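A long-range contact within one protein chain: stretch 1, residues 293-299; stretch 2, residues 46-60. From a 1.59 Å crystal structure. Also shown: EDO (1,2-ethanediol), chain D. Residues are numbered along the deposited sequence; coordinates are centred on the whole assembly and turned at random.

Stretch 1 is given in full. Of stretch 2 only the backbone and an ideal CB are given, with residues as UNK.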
# COMPACT_ATOMS: atom_id res chain seq x y z
N PRO A 293 -9.83 -5.13 1.28
CA PRO A 293 -10.34 -3.87 0.70
C PRO A 293 -10.61 -2.79 1.77
O PRO A 293 -10.28 -1.63 1.54
CB PRO A 293 -11.64 -4.31 0.04
CG PRO A 293 -11.37 -5.69 -0.37
CD PRO A 293 -10.57 -6.29 0.77
N GLY A 294 -11.18 -3.19 2.90
CA GLY A 294 -11.43 -2.29 4.01
C GLY A 294 -10.29 -2.35 5.06
O GLY A 294 -9.44 -3.23 5.01
N TRP A 295 -10.24 -1.35 5.92
CA TRP A 295 -9.32 -1.32 7.04
C TRP A 295 -9.74 -2.19 8.18
O TRP A 295 -8.89 -2.80 8.85
CB TRP A 295 -9.12 0.14 7.52
CG TRP A 295 -8.55 1.06 6.47
CD1 TRP A 295 -9.23 1.97 5.71
CD2 TRP A 295 -7.19 1.16 6.12
NE1 TRP A 295 -8.35 2.62 4.86
CE2 TRP A 295 -7.08 2.13 5.10
CE3 TRP A 295 -6.04 0.56 6.59
CZ2 TRP A 295 -5.84 2.51 4.55
CZ3 TRP A 295 -4.83 0.88 6.02
CH2 TRP A 295 -4.73 1.88 5.03
N PHE A 296 -11.03 -2.19 8.52
CA PHE A 296 -11.51 -3.04 9.58
C PHE A 296 -11.86 -4.40 9.03
O PHE A 296 -11.96 -4.58 7.81
CB PHE A 296 -12.68 -2.40 10.32
CG PHE A 296 -12.25 -1.28 11.22
CD1 PHE A 296 -12.13 0.00 10.72
CD2 PHE A 296 -11.89 -1.51 12.53
CE1 PHE A 296 -11.71 1.05 11.55
CE2 PHE A 296 -11.46 -0.48 13.33
CZ PHE A 296 -11.37 0.78 12.86
N TYR A 297 -11.95 -5.36 9.93
CA TYR A 297 -12.26 -6.74 9.55
C TYR A 297 -13.71 -6.88 9.07
O TYR A 297 -14.66 -6.47 9.78
CB TYR A 297 -12.02 -7.68 10.70
CG TYR A 297 -12.37 -9.06 10.29
CD1 TYR A 297 -11.45 -9.89 9.61
CD2 TYR A 297 -13.64 -9.54 10.53
CE1 TYR A 297 -11.83 -11.15 9.17
CE2 TYR A 297 -14.04 -10.85 10.14
CZ TYR A 297 -13.12 -11.63 9.45
OH TYR A 297 -13.48 -12.91 9.03
N HIS A 298 -13.89 -7.48 7.89
CA HIS A 298 -15.23 -7.87 7.43
C HIS A 298 -15.14 -9.29 6.98
O HIS A 298 -14.30 -9.60 6.15
CB HIS A 298 -15.64 -7.03 6.24
CG HIS A 298 -15.60 -5.58 6.54
ND1 HIS A 298 -16.58 -4.95 7.27
CD2 HIS A 298 -14.65 -4.66 6.28
CE1 HIS A 298 -16.22 -3.68 7.45
NE2 HIS A 298 -15.06 -3.48 6.86
N ALA A 299 -15.99 -10.14 7.48
CA ALA A 299 -16.01 -11.55 7.01
C ALA A 299 -16.28 -11.68 5.51
O ALA A 299 -15.78 -12.61 4.86
CB ALA A 299 -16.98 -12.39 7.85
N UNK A 46 3.28 -2.81 10.61
CA UNK A 46 1.92 -3.34 10.57
C UNK A 46 0.92 -2.44 11.26
O UNK A 46 1.13 -2.01 12.40
CB UNK A 46 1.88 -4.73 11.21
N UNK A 47 -0.18 -2.19 10.58
CA UNK A 47 -1.34 -1.46 11.13
C UNK A 47 -2.29 -2.53 11.66
O UNK A 47 -2.48 -3.59 11.01
CB UNK A 47 -2.02 -0.57 10.09
N UNK A 48 -2.90 -2.27 12.82
CA UNK A 48 -3.96 -3.05 13.37
C UNK A 48 -5.21 -2.20 13.59
O UNK A 48 -5.34 -1.49 14.61
CB UNK A 48 -3.51 -3.70 14.68
N UNK A 49 -6.11 -2.19 12.63
CA UNK A 49 -7.42 -1.59 12.81
C UNK A 49 -8.31 -2.58 13.53
O UNK A 49 -8.65 -3.64 12.99
CB UNK A 49 -8.03 -1.17 11.47
N UNK A 50 -8.70 -2.20 14.75
CA UNK A 50 -9.48 -3.02 15.64
C UNK A 50 -10.26 -2.10 16.56
O UNK A 50 -9.76 -1.07 17.02
CB UNK A 50 -8.59 -3.99 16.43
N UNK A 51 -11.52 -2.39 16.77
CA UNK A 51 -12.36 -1.58 17.64
C UNK A 51 -13.81 -1.96 17.56
O UNK A 51 -14.17 -3.09 17.17
CB UNK A 51 -12.20 -0.10 17.30
N UNK A 52 -14.66 -1.00 17.92
CA UNK A 52 -16.08 -1.28 17.86
C UNK A 52 -16.54 -1.50 16.39
O UNK A 52 -17.45 -2.29 16.15
CB UNK A 52 -16.86 -0.13 18.51
N UNK A 53 -15.86 -0.88 15.43
CA UNK A 53 -16.20 -1.06 14.02
C UNK A 53 -16.05 -2.51 13.58
O UNK A 53 -16.75 -2.97 12.66
CB UNK A 53 -15.32 -0.16 13.15
N UNK A 54 -15.14 -3.25 14.23
CA UNK A 54 -14.98 -4.65 13.93
C UNK A 54 -16.29 -5.41 14.17
O UNK A 54 -16.58 -6.40 13.48
CB UNK A 54 -13.85 -5.24 14.77
N UNK A 55 -17.06 -4.96 15.16
CA UNK A 55 -18.29 -5.62 15.60
C UNK A 55 -19.55 -5.09 14.94
O UNK A 55 -20.59 -5.77 14.96
CB UNK A 55 -18.43 -5.48 17.12
N UNK A 56 -19.48 -3.88 14.38
CA UNK A 56 -20.64 -3.35 13.68
C UNK A 56 -20.60 -3.56 12.17
O UNK A 56 -21.62 -3.40 11.49
CB UNK A 56 -20.77 -1.86 13.98
N UNK A 57 -19.42 -3.85 11.64
CA UNK A 57 -19.21 -3.99 10.21
C UNK A 57 -19.03 -2.68 9.48
O UNK A 57 -19.09 -2.66 8.29
CB UNK A 57 -20.39 -4.75 9.59
N UNK A 58 -18.75 -1.59 10.17
CA UNK A 58 -18.61 -0.31 9.55
C UNK A 58 -17.13 0.04 9.32
O UNK A 58 -16.30 -0.37 10.08
CB UNK A 58 -19.29 0.76 10.41
N UNK A 59 -16.82 0.78 8.28
CA UNK A 59 -15.48 1.30 8.11
C UNK A 59 -15.24 2.54 8.96
O UNK A 59 -14.14 2.71 9.47
CB UNK A 59 -15.23 1.62 6.64
N UNK A 60 -16.23 3.43 9.02
CA UNK A 60 -16.18 4.56 9.93
C UNK A 60 -17.42 4.44 10.83
O UNK A 60 -18.54 4.32 10.34
CB UNK A 60 -16.14 5.89 9.18
C1 EDO D . -6.66 5.13 8.92
O1 EDO D . -7.92 4.60 9.31
C2 EDO D . -6.52 4.94 7.42
O2 EDO D . -7.65 5.52 6.77

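Position 46 lies in a strand, with nothing of stretch 1 near its CB; Ala-46 sits there. Position 47 points toward stretch 1, its ideal CB 5.2 Å from Trp-295 CZ3, so a large apolar or aromatic side chain could pack against the rim of the indole. Phe-47 does so, its CD2 4.0 Å from Trp-295 CZ3, in an oblique pair. Position 48 points away; Leu-48 makes no contact.

Position 49 is the tightest: its ideal CB is 3.2 Å from Trp-295 O, and it aims between the rings of Trp-295 and Phe-296. A flat aromatic side chain, histidine included, suits this gap. The ring of His-49 makes an offset stack with the five-membered ring of Trp-295 and turns its edge to the face of Phe-296, over which its own CB also lies. His-49 NE2 is 2.7 Å from O1 of the ethanediol, probably from the crystallisation liquor, in a hydrogen bond in which either could donate.

Position 50 points away, leaving the choice open; Phe-50 brings mainly its backbone near Phe-296. Position 51, at phi 170° and psi -157°, has a backbone best suited to glycine, and Gly-51 is found. Position 52 points away and carries Ile-52.

Position 53 points toward the Phe-296 ring, its ideal CB 3.7 Å from Phe-296 CD2. Something compact that sets its CB over the ring face would suit, apolar or amide. In Asn-53, CB sits over the face opposite that covered by position 49, with ND2 3.3 Å from Phe-296 CE1, so the phenyl ring is sandwiched.

Position 54 is sideways, near the Phe-296 edge and Tyr-297 CB; a small side chain, perhaps with a hydroxyl, fits. Thr-54 OG1 accepts from Gly-51 N at 3.1 Å and donates to a water that accepts from Tyr-297 N, while Thr-54 CG2 lies 4.2 Å from Tyr-297 CB.

Positions 55 and 56, Phe-55 and Thr-56, make no contact. Position 57 leaves the helix with phi 81°, which favours glycine; Gly-57 O lies 3.2 Å from His-298 CE1. Position 58 points away, so stretch 1 sets no demand; Arg-58 leads off to a partner elsewhere in the structure.

Position 59 starts sideways, but stretch 1 offers three donors: the backbone N of Trp-295 and Phe-296, and His-298 NE2. An acidic chain long enough to reach them is called for. Glu-59 folds back so that OE1 accepts from Trp-295 N (2.8 Å), while OE2 accepts from Phe-296 N (3.0 Å) and His-298 NE2 (2.7 Å). Position 60 points away; Trp-60 makes no contact.

Stretch 2 (46-60) AFLHFGINTFTGREW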
# COMPACT_ATOMS: atom_id res chain seq x y z
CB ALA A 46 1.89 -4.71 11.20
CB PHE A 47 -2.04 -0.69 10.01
CG PHE A 47 -2.31 0.78 10.24
CD1 PHE A 47 -2.65 1.31 11.46
CD2 PHE A 47 -2.41 1.60 9.11
CE1 PHE A 47 -2.95 2.69 11.56
CE2 PHE A 47 -2.71 2.94 9.20
CZ PHE A 47 -2.99 3.49 10.45
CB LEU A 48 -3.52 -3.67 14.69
CG LEU A 48 -2.32 -4.61 14.64
CD1 LEU A 48 -1.73 -4.83 16.05
CD2 LEU A 48 -2.74 -5.95 14.04
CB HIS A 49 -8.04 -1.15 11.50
CG HIS A 49 -7.49 0.11 10.95
ND1 HIS A 49 -6.21 0.22 10.45
CD2 HIS A 49 -8.07 1.31 10.76
CE1 HIS A 49 -6.03 1.45 10.02
NE2 HIS A 49 -7.15 2.12 10.18
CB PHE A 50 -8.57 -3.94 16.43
CG PHE A 50 -9.31 -4.94 17.26
CD1 PHE A 50 -10.11 -5.91 16.67
CD2 PHE A 50 -9.17 -4.93 18.64
CE1 PHE A 50 -10.76 -6.86 17.44
CE2 PHE A 50 -9.88 -5.83 19.41
CZ PHE A 50 -10.65 -6.82 18.82
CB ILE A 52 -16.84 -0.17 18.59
CG1 ILE A 52 -18.24 -0.67 19.01
CG2 ILE A 52 -16.84 1.06 17.77
CD1 ILE A 52 -18.60 -0.24 20.38
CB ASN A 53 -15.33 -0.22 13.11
CG ASN A 53 -15.58 1.24 13.19
OD1 ASN A 53 -16.44 1.74 13.90
ND2 ASN A 53 -14.79 1.96 12.45
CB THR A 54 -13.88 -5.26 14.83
OG1 THR A 54 -12.69 -4.48 14.73
CG2 THR A 54 -13.60 -6.72 14.49
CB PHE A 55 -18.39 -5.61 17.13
CG PHE A 55 -17.27 -6.37 17.74
CD1 PHE A 55 -17.36 -7.73 17.95
CD2 PHE A 55 -16.06 -5.74 17.98
CE1 PHE A 55 -16.28 -8.46 18.46
CE2 PHE A 55 -14.97 -6.46 18.45
CZ PHE A 55 -15.08 -7.82 18.67
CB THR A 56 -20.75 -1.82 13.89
OG1 THR A 56 -19.56 -1.17 13.41
CG2 THR A 56 -20.94 -1.53 15.32
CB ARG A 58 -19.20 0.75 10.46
CG ARG A 58 -20.71 0.64 10.53
CD ARG A 58 -21.20 1.67 11.47
NE ARG A 58 -22.63 1.55 11.55
CZ ARG A 58 -23.40 2.00 12.53
NH1 ARG A 58 -22.89 2.64 13.62
NH2 ARG A 58 -24.71 1.77 12.42
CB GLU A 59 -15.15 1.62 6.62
CG GLU A 59 -14.81 0.31 5.85
CD GLU A 59 -13.44 -0.22 6.29
OE1 GLU A 59 -12.43 0.47 5.99
OE2 GLU A 59 -13.40 -1.29 6.96
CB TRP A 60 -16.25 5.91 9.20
CG TRP A 60 -14.95 6.41 8.62
CD1 TRP A 60 -13.77 5.77 8.57
CD2 TRP A 60 -14.76 7.68 7.96
NE1 TRP A 60 -12.83 6.56 7.92
CE2 TRP A 60 -13.41 7.74 7.56
CE3 TRP A 60 -15.61 8.75 7.68
CZ2 TRP A 60 -12.87 8.85 6.87
CZ3 TRP A 60 -15.07 9.87 7.01
CH2 TRP A 60 -13.70 9.90 6.62
O HOH W 1 -10.90 -5.20 12.75
O HOH W 2 -17.33 -6.98 10.60
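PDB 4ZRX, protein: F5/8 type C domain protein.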